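Local coordinates for protein dermonecrotic toxin (Pasteurella multocida, PDB 2EBF) that acts as a potent mitogenic toxin that induces bone resorption and is associated with the severe progressive form of atrophic rhinitis in pigs, at residues A[662-670]-A[680-688]. Numbering follows the deposited sequence.
Sequences SHQMHTTAS and VDASHLQFV
His-666 reaches from its strand to a carboxylate near the end of the neighbouring strand: NE2 donates to Asp-681 OD2 over 2.6 Å. This His-carboxylate pair joins the two arms of a β-hairpin, strands 660-673 and 676-681, in the antiparallel sheet of the toxin's C3 domain. It is consistent with the His-Asp portion of the thiol protease-like triad described for this C-terminal region, whose cysteine would probably be Cys-626, here tied in a disulfide to Cys-620. The case illustrates how a histidine is fixed from several directions. With CG anti to the backbone N (chi1 -174°), the imidazole meets Asp-681 OD2 on the syn side but 27° out of the carboxylate plane, the flat groups turned 44° apart. Phe-687 directs its edge at one imidazole face in a T-shaped stack, CE2 lying 3.4 Å from His-666 CG, while Trp-704 also meets the ring. Ser-683 OG lies at the imidazole edge, 3.3 Å from His-666 CE1. A second shell steadies the acid: Trp-704 NE1 hydrogen-bonds to Asp-681 OD2, and Ser-683 N closes an Asx turn on Asp-681 OD1 at 3.0 Å. One water donates to Asp-681 OD1 and Thr-667 O and accepts from Ser-683 OG. Nearer the hairpin turn, Ala-669 O is gripped by Val-680 N at 2.9 Å, from above the carbonyl plane, and by Thr-668 OG1 at 2.8 Å, in that plane on a lone pair.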
loop_
_atom_site.group_PDB
_atom_site.type_symbol
_atom_site.label_atom_id
_atom_site.label_comp_id
_atom_site.label_asym_id
_atom_site.label_seq_id
_atom_site.Cartn_x
_atom_site.Cartn_y
_atom_site.Cartn_z
ATOM N N SER A 662 0.440 37.257 7.704
ATOM C CA SER A 662 0.523 37.251 9.164
ATOM C C SER A 662 -0.079 35.954 9.683
ATOM O O SER A 662 -0.821 35.283 8.960
ATOM C CB SER A 662 -0.204 38.452 9.778
ATOM O OG SER A 662 -1.574 38.459 9.413
ATOM N N HIS A 663 0.267 35.587 10.920
ATOM C CA HIS A 663 -0.457 34.524 11.620
ATOM C C HIS A 663 -1.578 35.168 12.455
ATOM O O HIS A 663 -1.394 36.248 13.039
ATOM C CB HIS A 663 0.503 33.695 12.492
ATOM C CG HIS A 663 0.984 34.407 13.719
ATOM N ND1 HIS A 663 1.957 35.384 13.683
ATOM C CD2 HIS A 663 0.638 34.267 15.023
ATOM C CE1 HIS A 663 2.180 35.827 14.908
ATOM N NE2 HIS A 663 1.394 35.165 15.740
ATOM N N GLN A 664 -2.742 34.519 12.483
ATOM C CA GLN A 664 -3.891 34.974 13.257
ATOM C C GLN A 664 -4.369 33.755 14.041
ATOM O O GLN A 664 -4.253 32.635 13.553
ATOM C CB GLN A 664 -5.022 35.462 12.329
ATOM C CG GLN A 664 -4.651 36.630 11.385
ATOM C CD GLN A 664 -4.312 37.931 12.116
ATOM O OE1 GLN A 664 -3.327 38.606 11.788
ATOM N NE2 GLN A 664 -5.127 38.293 13.099
ATOM N N MET A 665 -4.887 33.962 15.248
ATOM C CA MET A 665 -5.292 32.822 16.066
ATOM C C MET A 665 -6.515 33.071 16.944
ATOM O O MET A 665 -6.996 34.208 17.104
ATOM C CB MET A 665 -4.108 32.301 16.904
ATOM C CG MET A 665 -3.799 33.104 18.181
ATOM S SD MET A 665 -3.473 34.873 17.992
ATOM C CE MET A 665 -1.990 34.837 16.993
ATOM N N HIS A 666 -7.032 31.985 17.503
ATOM C CA HIS A 666 -8.156 32.060 18.418
ATOM C C HIS A 666 -8.083 30.838 19.313
ATOM O O HIS A 666 -7.435 29.848 18.962
ATOM C CB HIS A 666 -9.485 32.080 17.645
ATOM C CG HIS A 666 -10.693 32.297 18.516
ATOM N ND1 HIS A 666 -10.686 33.141 19.607
ATOM C CD2 HIS A 666 -11.956 31.818 18.422
ATOM C CE1 HIS A 666 -11.886 33.157 20.159
ATOM N NE2 HIS A 666 -12.673 32.350 19.467
ATOM N N THR A 667 -8.743 30.907 20.466
ATOM C CA THR A 667 -8.677 29.830 21.451
ATOM C C THR A 667 -9.978 29.787 22.245
ATOM O O THR A 667 -10.707 30.784 22.320
ATOM C CB THR A 667 -7.416 30.015 22.373
ATOM O OG1 THR A 667 -7.115 28.790 23.062
ATOM C CG2 THR A 667 -7.615 31.162 23.370
ATOM N N THR A 668 -10.281 28.630 22.825
ATOM C CA THR A 668 -11.501 28.478 23.603
ATOM C C THR A 668 -11.284 27.450 24.715
ATOM O O THR A 668 -10.540 26.476 24.542
ATOM C CB THR A 668 -12.701 28.047 22.688
ATOM O OG1 THR A 668 -13.930 28.045 23.436
ATOM C CG2 THR A 668 -12.478 26.649 22.111
ATOM N N ALA A 669 -11.916 27.701 25.860
ATOM C CA ALA A 669 -12.151 26.672 26.863
ATOM C C ALA A 669 -13.223 25.712 26.358
ATOM O O ALA A 669 -13.894 25.978 25.353
ATOM C CB ALA A 669 -12.597 27.310 28.167
ATOM N N SER A 670 -13.389 24.595 27.058
ATOM C CA SER A 670 -14.415 23.631 26.704
ATOM C C SER A 670 -14.892 22.909 27.959
ATOM O O SER A 670 -14.237 22.962 29.013
ATOM C CB SER A 670 -13.867 22.621 25.683
ATOM O OG SER A 670 -12.798 21.880 26.241
ATOM N N VAL A 680 -16.722 26.383 24.633
ATOM C CA VAL A 680 -17.527 27.449 25.238
ATOM C C VAL A 680 -16.762 28.743 24.978
ATOM O O VAL A 680 -15.857 29.125 25.725
ATOM C CB VAL A 680 -17.811 27.212 26.749
ATOM C CG1 VAL A 680 -18.564 28.403 27.365
ATOM C CG2 VAL A 680 -18.623 25.941 26.939
ATOM N N ASP A 681 -17.122 29.403 23.888
ATOM C CA ASP A 681 -16.296 30.472 23.353
ATOM C C ASP A 681 -17.025 31.809 23.516
ATOM O O ASP A 681 -17.892 32.167 22.707
ATOM C CB ASP A 681 -15.961 30.152 21.897
ATOM C CG ASP A 681 -15.168 31.242 21.202
ATOM O OD1 ASP A 681 -14.812 32.262 21.820
ATOM O OD2 ASP A 681 -14.910 31.066 20.002
ATOM N N ALA A 682 -16.655 32.526 24.574
ATOM C CA ALA A 682 -17.270 33.793 24.938
ATOM C C ALA A 682 -16.619 35.001 24.248
ATOM O O ALA A 682 -16.968 36.155 24.528
ATOM C CB ALA A 682 -17.247 33.966 26.455
ATOM N N SER A 683 -15.718 34.742 23.312
ATOM C CA SER A 683 -15.075 35.840 22.591
ATOM C C SER A 683 -15.115 35.718 21.070
ATOM O O SER A 683 -14.369 36.400 20.379
ATOM C CB SER A 683 -13.642 36.029 23.095
ATOM O OG SER A 683 -12.840 34.935 22.715
ATOM N N HIS A 684 -16.006 34.878 20.549
ATOM C CA HIS A 684 -16.091 34.641 19.103
ATOM C C HIS A 684 -16.662 35.827 18.306
ATOM O O HIS A 684 -16.506 35.891 17.082
ATOM C CB HIS A 684 -16.907 33.376 18.822
ATOM C CG HIS A 684 -18.382 33.616 18.750
ATOM N ND1 HIS A 684 -19.133 33.971 19.850
ATOM C CD2 HIS A 684 -19.243 33.556 17.710
ATOM C CE1 HIS A 684 -20.398 34.116 19.488
ATOM N NE2 HIS A 684 -20.490 33.869 18.195
ATOM N N LEU A 685 -17.329 36.756 18.992
ATOM C CA LEU A 685 -17.905 37.930 18.313
ATOM C C LEU A 685 -16.844 38.955 17.906
ATOM O O LEU A 685 -17.158 39.954 17.252
ATOM C CB LEU A 685 -19.027 38.583 19.140
ATOM C CG LEU A 685 -20.353 37.815 19.267
ATOM C CD1 LEU A 685 -21.399 38.700 19.928
ATOM C CD2 LEU A 685 -20.870 37.288 17.918
ATOM N N GLN A 686 -15.586 38.707 18.276
ATOM C CA GLN A 686 -14.497 39.522 17.742
ATOM C C GLN A 686 -14.327 39.282 16.233
ATOM O O GLN A 686 -13.684 40.070 15.536
ATOM C CB GLN A 686 -13.192 39.374 18.561
ATOM C CG GLN A 686 -12.427 38.089 18.423
ATOM C CD GLN A 686 -11.379 37.894 19.535
ATOM O OE1 GLN A 686 -11.489 36.972 20.353
ATOM N NE2 GLN A 686 -10.367 38.763 19.569
ATOM N N PHE A 687 -14.942 38.204 15.742
ATOM C CA PHE A 687 -14.873 37.808 14.339
ATOM C C PHE A 687 -16.214 38.025 13.675
ATOM O O PHE A 687 -17.256 37.987 14.333
ATOM C CB PHE A 687 -14.453 36.336 14.202
ATOM C CG PHE A 687 -13.235 35.992 15.000
ATOM C CD1 PHE A 687 -12.016 36.607 14.723
ATOM C CD2 PHE A 687 -13.305 35.070 16.036
ATOM C CE1 PHE A 687 -10.879 36.317 15.482
ATOM C CE2 PHE A 687 -12.175 34.771 16.792
ATOM C CZ PHE A 687 -10.963 35.382 16.512
ATOM N N VAL A 688 -16.176 38.224 12.362
ATOM C CA VAL A 688 -17.371 38.525 11.576
ATOM C C VAL A 688 -18.475 37.479 11.806
ATOM O O VAL A 688 -18.196 36.272 11.884
ATOM C CB VAL A 688 -17.005 38.724 10.076
ATOM C CG1 VAL A 688 -16.632 37.407 9.403
ATOM C CG2 VAL A 688 -18.120 39.401 9.347
HETATM O O HOH W 1 -13.158 32.068 23.854
HETATM O O HOH W 2 -13.418 30.244 26.124
#